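Local coordinates for protein cruciform cutting endonuclease 1, mitochondrial (Schizosaccharomyces pombe, PDB 1KCF) that resolves Holliday junctions as a homodimeric, magnesium-dependent mitochondrial endonuclease, cleaving four-way DNA at the point of strand exchange after CT and TT sequences, at residues E117-R122 against K225-D230. Sequence-based numbering, arbitrary orientation.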
loop_
_atom_site.group_PDB
_atom_site.type_symbol
_atom_site.label_atom_id
_atom_site.label_comp_id
_atom_site.label_asym_id
_atom_site.label_seq_id
_atom_site.Cartn_x
_atom_site.Cartn_y
_atom_site.Cartn_z
ATOM N N GLU A 117 -6.121 0.226 12.231
ATOM C CA GLU A 117 -6.729 -1.085 12.304
ATOM C C GLU A 117 -7.709 -1.144 11.148
ATOM O O GLU A 117 -8.252 -0.122 10.746
ATOM C CB GLU A 117 -7.448 -1.224 13.644
ATOM C CG GLU A 117 -8.001 -2.583 13.952
ATOM C CD GLU A 117 -8.352 -2.728 15.423
ATOM O OE1 GLU A 117 -9.457 -3.223 15.723
ATOM O OE2 GLU A 117 -7.521 -2.351 16.281
ATOM N N ARG A 118 -7.913 -2.323 10.583
ATOM C CA ARG A 118 -8.859 -2.451 9.479
ATOM C C ARG A 118 -10.263 -2.452 10.055
ATOM O O ARG A 118 -10.498 -2.996 11.133
ATOM C CB ARG A 118 -8.644 -3.760 8.715
ATOM C CG ARG A 118 -7.422 -3.802 7.822
ATOM C CD ARG A 118 -7.302 -5.172 7.158
ATOM N NE ARG A 118 -6.182 -5.242 6.224
ATOM C CZ ARG A 118 -4.902 -5.160 6.574
ATOM N NH1 ARG A 118 -4.566 -5.008 7.851
ATOM N NH2 ARG A 118 -3.958 -5.220 5.644
ATOM N N GLN A 119 -11.196 -1.837 9.343
ATOM C CA GLN A 119 -12.572 -1.816 9.807
ATOM C C GLN A 119 -13.074 -3.259 9.769
ATOM O O GLN A 119 -12.498 -4.105 9.083
ATOM C CB GLN A 119 -13.432 -0.941 8.891
ATOM C CG GLN A 119 -14.903 -0.927 9.267
ATOM C CD GLN A 119 -15.166 -0.236 10.591
ATOM O OE1 GLN A 119 -15.067 0.988 10.693
ATOM N NE2 GLN A 119 -15.496 -1.016 11.617
ATOM N N ARG A 120 -14.124 -3.547 10.528
ATOM C CA ARG A 120 -14.688 -4.891 10.532
ATOM C C ARG A 120 -15.401 -5.099 9.196
ATOM O O ARG A 120 -16.151 -4.237 8.751
ATOM C CB ARG A 120 -15.678 -5.039 11.677
ATOM N N TYR A 121 -15.155 -6.230 8.549
ATOM C CA TYR A 121 -15.811 -6.511 7.275
ATOM C C TYR A 121 -17.319 -6.738 7.448
ATOM O O TYR A 121 -17.758 -7.323 8.439
ATOM C CB TYR A 121 -15.207 -7.753 6.614
ATOM C CG TYR A 121 -15.943 -8.181 5.361
ATOM C CD1 TYR A 121 -15.776 -7.491 4.157
ATOM C CD2 TYR A 121 -16.831 -9.260 5.383
ATOM C CE1 TYR A 121 -16.477 -7.866 3.008
ATOM C CE2 TYR A 121 -17.538 -9.643 4.242
ATOM C CZ TYR A 121 -17.357 -8.944 3.058
ATOM O OH TYR A 121 -18.045 -9.321 1.927
ATOM N N ARG A 122 -18.096 -6.253 6.484
ATOM C CA ARG A 122 -19.548 -6.430 6.462
ATOM C C ARG A 122 -19.904 -6.867 5.049
ATOM O O ARG A 122 -19.547 -6.186 4.093
ATOM C CB ARG A 122 -20.282 -5.128 6.769
ATOM C CG ARG A 122 -20.300 -4.741 8.218
ATOM C CD ARG A 122 -21.544 -3.932 8.537
ATOM N NE ARG A 122 -21.423 -3.270 9.831
ATOM C CZ ARG A 122 -20.697 -2.173 10.038
ATOM N NH1 ARG A 122 -20.036 -1.615 9.031
ATOM N NH2 ARG A 122 -20.632 -1.638 11.251
ATOM N N LYS A 225 -23.319 4.397 14.309
ATOM C CA LYS A 225 -22.938 4.250 15.711
ATOM C C LYS A 225 -21.943 3.105 15.893
ATOM O O LYS A 225 -20.994 3.210 16.672
ATOM C CB LYS A 225 -24.179 3.975 16.564
ATOM C CG LYS A 225 -25.197 5.100 16.588
ATOM C CD LYS A 225 -25.105 5.912 17.869
ATOM C CE LYS A 225 -25.511 5.084 19.074
ATOM N NZ LYS A 225 -25.584 5.910 20.315
ATOM N N ASP A 226 -22.171 2.008 15.180
ATOM C CA ASP A 226 -21.300 0.846 15.271
ATOM C C ASP A 226 -19.901 1.168 14.766
ATOM O O ASP A 226 -18.913 0.769 15.373
ATOM C CB ASP A 226 -21.893 -0.309 14.468
ATOM C CG ASP A 226 -23.277 -0.695 14.954
ATOM O OD1 ASP A 226 -23.372 -1.478 15.923
ATOM O OD2 ASP A 226 -24.271 -0.196 14.379
ATOM N N ASP A 227 -19.815 1.898 13.660
ATOM C CA ASP A 227 -18.517 2.249 13.109
ATOM C C ASP A 227 -17.787 3.251 14.000
ATOM O O ASP A 227 -16.572 3.154 14.171
ATOM C CB ASP A 227 -18.665 2.793 11.684
ATOM C CG ASP A 227 -19.170 1.735 10.706
ATOM O OD1 ASP A 227 -19.145 0.537 11.059
ATOM O OD2 ASP A 227 -19.584 2.095 9.581
ATOM N N MET A 228 -18.523 4.200 14.577
ATOM C CA MET A 228 -17.919 5.198 15.461
ATOM C C MET A 228 -17.446 4.534 16.749
ATOM O O MET A 228 -16.387 4.861 17.282
ATOM C CB MET A 228 -18.926 6.297 15.830
ATOM C CG MET A 228 -19.392 7.172 14.680
ATOM S SD MET A 228 -20.278 8.631 15.281
ATOM C CE MET A 228 -21.867 7.957 15.642
ATOM N N ALA A 229 -18.253 3.610 17.253
ATOM C CA ALA A 229 -17.921 2.906 18.480
ATOM C C ALA A 229 -16.639 2.123 18.255
ATOM O O ALA A 229 -15.787 2.038 19.137
ATOM C CB ALA A 229 -19.056 1.964 18.869
ATOM N N ASP A 230 -16.494 1.571 17.058
ATOM C CA ASP A 230 -15.308 0.795 16.734
ATOM C C ASP A 230 -14.028 1.616 16.903
ATOM O O ASP A 230 -13.109 1.195 17.607
ATOM C CB ASP A 230 -15.397 0.264 15.307
ATOM C CG ASP A 230 -14.696 -1.066 15.143
ATOM O OD1 ASP A 230 -15.173 -2.050 15.750
ATOM O OD2 ASP A 230 -13.672 -1.127 14.425
HETATM O O HOH W 1 -11.643 -2.757 13.920
#
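With CG anti to its carbonyl carbon (chi1 -77°) and the chain extended from CG to NE, Arg122 reaches helix 224-253 of the RNase H-like resolvase fold, while Gln119, its CG anti to the backbone N, bends at chi2 (68°) to turn its amide toward the carboxylates of Asp227 and Asp230 on the same helix. Arg122 and Asp227 meet tip to tip in a salt bridge. NH2 of Arg122 lies 2.6 Å from OD1 of Asp227, and that oxygen sits in the guanidinium plane but is approached from above its own carboxylate plane. NH1 of Arg122 adds a weak, more bent bond to the same OD1 at 3.1 Å, so one oxygen takes both donors. CB of Asp226 packs 3.7 Å from NH2 of Arg122, at the guanidinium edge. An alanine in place of Arg122 would probably loosen the hold of the loop after strand 113-118 on the helix, since both bonds to Asp227 would go.

About one helical turn further along, Asp230 belongs to the metal site: it is a Mg(2+) ligand, as is nearby Asp46. OD1 of Asp230 is held by a salt bridge from Arg191 and a hydrogen bond from Tyr172, which would probably help stabilise its negative charge. NE2 of Gln119 stands 3.4 Å from OD2 of Asp230, their amide and carboxylate planes inclined at 44°. OE1 of Glu117 and OD2 of Asp230, two like-charged carboxylate oxygens 4.9 Å apart, share one water within hydrogen-bonding distance of both, 2.9 Å from OE1 of Glu117 and 2.7 Å from OD2 of Asp230.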